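Local coordinates for extracellular solute-binding protein, family 1 (Bifidobacterium longum subsp. infantis, PDB 6FTH) that probably binds human milk oligosaccharides outside the cell and delivers them to an ABC transporter for uptake, at residues D125-L129 / D451-P455; N95-F99 / P457-N461. One frame throughout, in Å; residues are numbered along the deposited sequence.

Interaction 1: D125-L129 / D451-P455; sequences DAQKL and DYVNP
A CH-pi contact between a lysine side chain and a tyrosine ring organises this meeting of a helix with a loop, in a two-lobed solute-binding protein of the periplasmic-binding-protein type. Segment D125-L129 lies in helix 124-130, with L129 N hydrogen-bonded to D125 O at 3.2 Å. D451-P455 has no regular secondary structure: D451 (-60/-23) and Y452 (-86/0) have the backbone angles of the central residues of a type I turn, then V453 and N454 extend. The backbones are nearest at L129 and Y452, CA to CA 4.2 Å. Y452, with the most surface covered, points toward the helix with chi1 p (47°). Its CB sits 3.4 Å from K128 O and 3.7 Å from L129 N. L129 (chi1 t, chi2 p) starts away from the loop, but its CD1 returns to within 3.5 Å of D451 O. Y452 also packs on Y517 of the C-terminal helix 503-518, and L129 on F336 of strand 336-337. K128 (chi1 m, the rest t) runs extended over one ring face, its CD 3.8 Å from the Y452 ring centroid and 7° off the normal. Beyond the ring, a water is hydrogen-bonded to Y452 OH at 2.6 Å and, weakly, to K128 NZ at 3.4 Å.

Interaction 2: N95-F99 / P457-N461; sequences NAAQF and PTDSN
Two hydrogen bonds made by the Q98 side-chain amide join the C-terminal end of one helix to the N-terminal end of another, a surface bridge in the periplasmic-binding-protein fold. N461 ND2 donates to Q98 OE1 at 3.3 Å (N-H...O angle 161°), and Q98 NE2 donates to P457 O at 3.3 Å with a more bent angle of 143°. The glutamine thus uses both ends of its amide, accepting from a side chain and donating to a backbone carbonyl. That carbonyl also receives the helical hydrogen bond from N461 N at 3.0 Å, which fixes P457 and N461 one turn apart, where a single amide can span them. To reach them, Q98, whose CA-to-CB bond points sideways, folds with chi1 and chi2 both m (-61° and -76°) and chi3 -24°, while N461 adopts chi1 m (-69°) and chi2 -27°.

N95-A97 are helical in helix 93-98, and F99 (phi/psi -135/62) has left the helix. Helix 457-484 opens with P457 at -61/-41, and S460 OG is hydrogen-bonded to O of D456, the residue preceding P457. The backbones come nearest at Q98 and P457, CA to CA 5.8 Å. Beside the polar bridge, the CA-to-CB bonds of A97 and P457 each point toward the other segment. A97 CB and P457 CG make an apolar contact at 3.7 Å, and the A97 carbonyl approaches the same ring, with A97 O 3.4 Å from P457 CG.

Long loops in sequence can be closed by small contacts in space, and here two do so in nested fashion. From the N terminus the chain first reaches helix 93-98, which opens the outer loop; helix 124-130 follows and opens the inner one. More than 300 residues later, after the last strands of both mixed sheets, the chain returns at 451-455 to close interaction 1, and at once, with helix 457-484 beginning, it closes interaction 2. The two centres lie 15 Å apart, and the contacts touch where P455 O packs 3.0 Å from S460 OG. Together they tie two early helices to the loop and first turn leading into the C-terminal helices.

Interaction 1: D125-L129 / D451-P455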
ATOM      1  N   ASP A 125      10.370  13.240  -3.823  1.00 17.05           N
ATOM      2  CA  ASP A 125      10.424  12.010  -3.053  1.00 19.69           C
ATOM      3  C   ASP A 125      10.174  10.803  -3.933  1.00 16.30           C
ATOM      4  O   ASP A 125      10.501   9.680  -3.535  1.00 19.85           O
ATOM      5  CB  ASP A 125       9.404  12.028  -1.908  1.00 23.88           C
ATOM      6  CG  ASP A 125       9.907  12.768  -0.681  1.00 28.65           C
ATOM      7  OD1 ASP A 125      11.014  13.347  -0.737  1.00 29.57           O
ATOM      8  OD2 ASP A 125       9.194  12.760   0.342  1.00 35.75           O
ATOM      9  N   ALA A 126       9.567  11.010  -5.107  1.00 17.19           N
ATOM     10  CA  ALA A 126       9.421   9.907  -6.050  1.00 16.88           C
ATOM     11  C   ALA A 126      10.777   9.503  -6.599  1.00 18.52           C
ATOM     12  O   ALA A 126      11.079   8.309  -6.703  1.00 16.86           O
ATOM     13  CB  ALA A 126       8.467  10.294  -7.185  1.00 18.67           C
ATOM     14  N   GLN A 127      11.624  10.479  -6.921  1.00 16.89           N
ATOM     15  CA  GLN A 127      12.969  10.148  -7.381  1.00 16.42           C
ATOM     16  C   GLN A 127      13.744   9.412  -6.296  1.00 16.95           C
ATOM     17  O   GLN A 127      14.452   8.441  -6.576  1.00 17.97           O
ATOM     18  CB  GLN A 127      13.707  11.412  -7.799  1.00 18.29           C
ATOM     19  CG  GLN A 127      15.121  11.149  -8.252  1.00 20.18           C
ATOM     20  CD  GLN A 127      15.782  12.370  -8.874  1.00 23.89           C
ATOM     21  OE1 GLN A 127      15.382  13.510  -8.620  1.00 25.98           O
ATOM     22  NE2 GLN A 127      16.804  12.134  -9.686  1.00 24.34           N
ATOM     23  N   LYS A 128      13.615   9.852  -5.044  1.00 16.35           N
ATOM     24  CA  LYS A 128      14.313   9.154  -3.965  1.00 16.44           C
ATOM     25  C   LYS A 128      13.880   7.699  -3.860  1.00 16.93           C
ATOM     26  O   LYS A 128      14.681   6.834  -3.488  1.00 15.27           O
ATOM     27  CB  LYS A 128      14.021   9.839  -2.639  1.00 15.26           C
ATOM     28  CG  LYS A 128      14.610  11.227  -2.538  1.00 20.40           C
ATOM     29  CD  LYS A 128      14.458  11.758  -1.125  1.00 22.16           C
ATOM     30  CE  LYS A 128      15.153  13.085  -0.957  1.00 31.03           C
ATOM     31  NZ  LYS A 128      14.966  13.551   0.449  1.00 38.43           N
ATOM     32  N   LEU A 129      12.617   7.418  -4.151  1.00 15.47           N
ATOM     33  CA  LEU A 129      12.090   6.076  -3.973  1.00 14.21           C
ATOM     34  C   LEU A 129      12.862   5.048  -4.778  1.00 14.68           C
ATOM     35  O   LEU A 129      12.968   3.892  -4.349  1.00 16.54           O
ATOM     36  CB  LEU A 129      10.616   6.063  -4.372  1.00 15.59           C
ATOM     37  CG  LEU A 129       9.795   4.829  -4.017  1.00 18.87           C
ATOM     38  CD1 LEU A 129       9.708   4.634  -2.495  1.00 21.16           C
ATOM     39  CD2 LEU A 129       8.387   4.943  -4.636  1.00 17.52           C
ATOM     40  N   ASP A 451       9.782   5.926   3.025  1.00 15.85           N
ATOM     41  CA  ASP A 451       9.581   4.854   2.077  1.00 13.59           C
ATOM     42  C   ASP A 451      10.794   4.649   1.173  1.00 15.98           C
ATOM     43  O   ASP A 451      10.965   3.550   0.634  1.00 17.54           O
ATOM     44  CB  ASP A 451       8.357   5.192   1.226  1.00 15.16           C
ATOM     45  CG  ASP A 451       7.089   5.351   2.040  1.00 18.27           C
ATOM     46  OD1 ASP A 451       7.055   4.864   3.191  1.00 17.81           O
ATOM     47  OD2 ASP A 451       6.109   5.957   1.512  1.00 19.97           O
ATOM     48  N   TYR A 452      11.627   5.668   0.995  1.00 13.76           N
ATOM     49  CA  TYR A 452      12.777   5.604   0.100  1.00 16.13           C
ATOM     50  C   TYR A 452      14.040   5.028   0.749  1.00 21.01           C
ATOM     51  O   TYR A 452      15.072   4.935   0.076  1.00 23.03           O
ATOM     52  CB  TYR A 452      13.065   6.989  -0.484  1.00 14.48           C
ATOM     53  CG  TYR A 452      13.095   8.145   0.494  1.00 15.62           C
ATOM     54  CD1 TYR A 452      14.215   8.376   1.281  1.00 16.95           C
ATOM     55  CD2 TYR A 452      12.031   9.025   0.600  1.00 19.13           C
ATOM     56  CE1 TYR A 452      14.268   9.419   2.147  1.00 18.29           C
ATOM     57  CE2 TYR A 452      12.076  10.085   1.492  1.00 16.54           C
ATOM     58  CZ  TYR A 452      13.199  10.281   2.255  1.00 16.93           C
ATOM     59  OH  TYR A 452      13.277  11.326   3.168  1.00 20.48           O
ATOM     60  N   VAL A 453      14.003   4.652   2.024  1.00 15.88           N
ATOM     61  CA  VAL A 453      15.186   4.092   2.679  1.00 16.49           C
ATOM     62  C   VAL A 453      15.388   2.684   2.136  1.00 17.11           C
ATOM     63  O   VAL A 453      14.620   1.780   2.466  1.00 19.96           O
ATOM     64  CB  VAL A 453      15.026   4.078   4.204  1.00 14.37           C
ATOM     65  CG1 VAL A 453      16.258   3.451   4.877  1.00 16.61           C
ATOM     66  CG2 VAL A 453      14.831   5.486   4.729  1.00 14.60           C
ATOM     67  N   ASN A 454      16.412   2.512   1.299  1.00 21.83           N
ATOM     68  CA  ASN A 454      16.639   1.287   0.523  1.00 23.80           C
ATOM     69  C   ASN A 454      17.975   0.666   0.943  1.00 18.01           C
ATOM     70  O   ASN A 454      19.028   1.156   0.510  1.00 21.43           O
ATOM     71  CB  ASN A 454      16.710   1.650  -0.972  1.00 27.33           C
ATOM     72  CG  ASN A 454      15.464   2.401  -1.498  1.00 32.91           C
ATOM     73  OD1 ASN A 454      15.569   3.426  -2.213  1.00 33.12           O
ATOM     74  ND2 ASN A 454      14.295   1.873  -1.187  1.00 35.12           N
ATOM     75  N   PRO A 455      17.990  -0.403   1.757  1.00 16.02           N
ATOM     76  CA  PRO A 455      19.271  -1.063   2.083  1.00 19.97           C
ATOM     77  C   PRO A 455      19.919  -1.650   0.844  1.00 27.14           C
ATOM     78  O   PRO A 455      19.242  -2.067  -0.096  1.00 24.70           O
ATOM     79  CB  PRO A 455      18.861  -2.174   3.049  1.00 21.36           C
ATOM     80  CG  PRO A 455      17.565  -1.709   3.644  1.00 22.73           C
ATOM     81  CD  PRO A 455      16.885  -1.014   2.510  1.00 18.32           C
TER
HETATM   82  O   HOH W   1      15.516  12.558   3.682  1.00 30.02           O

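Interaction 2: N95-F99 / P457-N461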
ATOM      1  N   ASN A  95      15.501  -5.416  -6.786  1.00 22.73           N
ATOM      2  CA  ASN A  95      15.791  -6.465  -7.765  1.00 23.66           C
ATOM      3  C   ASN A  95      16.956  -6.073  -8.667  1.00 24.16           C
ATOM      4  O   ASN A  95      17.846  -6.888  -8.937  1.00 25.29           O
ATOM      5  CB  ASN A  95      14.562  -6.751  -8.632  1.00 21.84           C
ATOM      6  CG  ASN A  95      13.347  -7.182  -7.833  1.00 27.66           C
ATOM      7  OD1 ASN A  95      12.231  -6.691  -8.058  1.00 21.66           O
ATOM      8  ND2 ASN A  95      13.539  -8.118  -6.910  1.00 29.10           N
ATOM      9  N   ALA A  96      16.950  -4.846  -9.190  1.00 20.57           N
ATOM     10  CA  ALA A  96      18.048  -4.427 -10.051  1.00 20.36           C
ATOM     11  C   ALA A  96      19.367  -4.415  -9.295  1.00 25.23           C
ATOM     12  O   ALA A  96      20.408  -4.784  -9.844  1.00 28.94           O
ATOM     13  CB  ALA A  96      17.761  -3.064 -10.685  1.00 23.75           C
ATOM     14  N   ALA A  97      19.338  -4.024  -8.018  1.00 25.17           N
ATOM     15  CA  ALA A  97      20.566  -3.965  -7.241  1.00 25.30           C
ATOM     16  C   ALA A  97      21.197  -5.341  -7.076  1.00 28.09           C
ATOM     17  O   ALA A  97      22.425  -5.450  -6.991  1.00 25.32           O
ATOM     18  CB  ALA A  97      20.280  -3.345  -5.869  1.00 27.83           C
ATOM     19  N   GLN A  98      20.381  -6.397  -7.017  1.00 23.11           N
ATOM     20  CA  GLN A  98      20.901  -7.759  -6.966  1.00 25.80           C
ATOM     21  C   GLN A  98      21.443  -8.226  -8.310  1.00 29.21           C
ATOM     22  O   GLN A  98      22.217  -9.188  -8.344  1.00 27.11           O
ATOM     23  CB  GLN A  98      19.824  -8.752  -6.527  1.00 27.16           C
ATOM     24  CG  GLN A  98      19.242  -8.501  -5.142  1.00 31.00           C
ATOM     25  CD  GLN A  98      20.173  -8.927  -4.009  1.00 33.43           C
ATOM     26  OE1 GLN A  98      21.042  -9.797  -4.180  1.00 29.12           O
ATOM     27  NE2 GLN A  98      19.991  -8.310  -2.842  1.00 30.31           N
ATOM     28  N   PHE A  99      21.040  -7.579  -9.409  1.00 25.11           N
ATOM     29  CA  PHE A  99      21.498  -7.932 -10.758  1.00 28.75           C
ATOM     30  C   PHE A  99      21.848  -6.652 -11.509  1.00 31.81           C
ATOM     31  O   PHE A  99      21.256  -6.332 -12.542  1.00 32.08           O
ATOM     32  CB  PHE A  99      20.416  -8.702 -11.514  1.00 26.54           C
ATOM     33  CG  PHE A  99      19.996  -9.982 -10.857  1.00 24.87           C
ATOM     34  CD1 PHE A  99      19.022  -9.983  -9.883  1.00 26.60           C
ATOM     35  CD2 PHE A  99      20.563 -11.190 -11.233  1.00 29.38           C
ATOM     36  CE1 PHE A  99      18.634 -11.162  -9.271  1.00 26.88           C
ATOM     37  CE2 PHE A  99      20.170 -12.366 -10.631  1.00 26.62           C
ATOM     38  CZ  PHE A  99      19.209 -12.350  -9.647  1.00 28.30           C
ATOM     39  N   PRO A 457      22.271  -4.408  -1.408  1.00 20.08           N
ATOM     40  CA  PRO A 457      21.946  -5.821  -1.615  1.00 20.05           C
ATOM     41  C   PRO A 457      22.410  -6.722  -0.504  1.00 15.94           C
ATOM     42  O   PRO A 457      21.653  -7.604  -0.094  1.00 17.69           O
ATOM     43  CB  PRO A 457      22.626  -6.157  -2.954  1.00 23.43           C
ATOM     44  CG  PRO A 457      22.808  -4.869  -3.623  1.00 26.44           C
ATOM     45  CD  PRO A 457      23.026  -3.851  -2.546  1.00 26.12           C
ATOM     46  N   THR A 458      23.615  -6.498   0.038  1.00 17.16           N
ATOM     47  CA  THR A 458      24.110  -7.356   1.103  1.00 17.05           C
ATOM     48  C   THR A 458      23.227  -7.233   2.335  1.00 15.43           C
ATOM     49  O   THR A 458      22.838  -8.232   2.951  1.00 16.55           O
ATOM     50  CB  THR A 458      25.553  -6.967   1.448  1.00 19.44           C
ATOM     51  OG1 THR A 458      26.413  -7.216   0.327  1.00 22.10           O
ATOM     52  CG2 THR A 458      26.060  -7.768   2.631  1.00 22.21           C
ATOM     53  N   ASP A 459      22.912  -5.995   2.719  1.00 14.34           N
ATOM     54  CA  ASP A 459      22.103  -5.808   3.909  1.00 15.20           C
ATOM     55  C   ASP A 459      20.662  -6.248   3.675  1.00 14.08           C
ATOM     56  O   ASP A 459      20.025  -6.768   4.596  1.00 14.95           O
ATOM     57  CB  ASP A 459      22.155  -4.354   4.373  1.00 14.11           C
ATOM     58  CG  ASP A 459      23.439  -4.017   5.112  1.00 15.69           C
ATOM     59  OD1 ASP A 459      24.263  -4.917   5.391  1.00 16.77           O
ATOM     60  OD2 ASP A 459      23.606  -2.828   5.390  1.00 13.94           O
ATOM     61  N   SER A 460      20.146  -6.060   2.454  1.00 17.63           N
ATOM     62  CA  SER A 460      18.812  -6.560   2.129  1.00 17.62           C
ATOM     63  C   SER A 460      18.727  -8.067   2.298  1.00 17.83           C
ATOM     64  O   SER A 460      17.757  -8.583   2.862  1.00 17.75           O
ATOM     65  CB  SER A 460      18.442  -6.154   0.705  1.00 18.47           C
ATOM     66  OG  SER A 460      18.225  -4.762   0.622  1.00 21.44           O
ATOM     67  N   ASN A 461      19.750  -8.796   1.851  1.00 16.71           N
ATOM     68  CA  ASN A 461      19.735 -10.240   2.011  1.00 18.58           C
ATOM     69  C   ASN A 461      19.818 -10.637   3.485  1.00 18.48           C
ATOM     70  O   ASN A 461      19.137 -11.567   3.925  1.00 19.79           O
ATOM     71  CB  ASN A 461      20.851 -10.873   1.173  1.00 19.95           C
ATOM     72  CG  ASN A 461      20.584 -10.751  -0.332  1.00 19.83           C
ATOM     73  OD1 ASN A 461      19.443 -10.670  -0.768  1.00 26.22           O
ATOM     74  ND2 ASN A 461      21.648 -10.736  -1.116  1.00 27.04           N
TER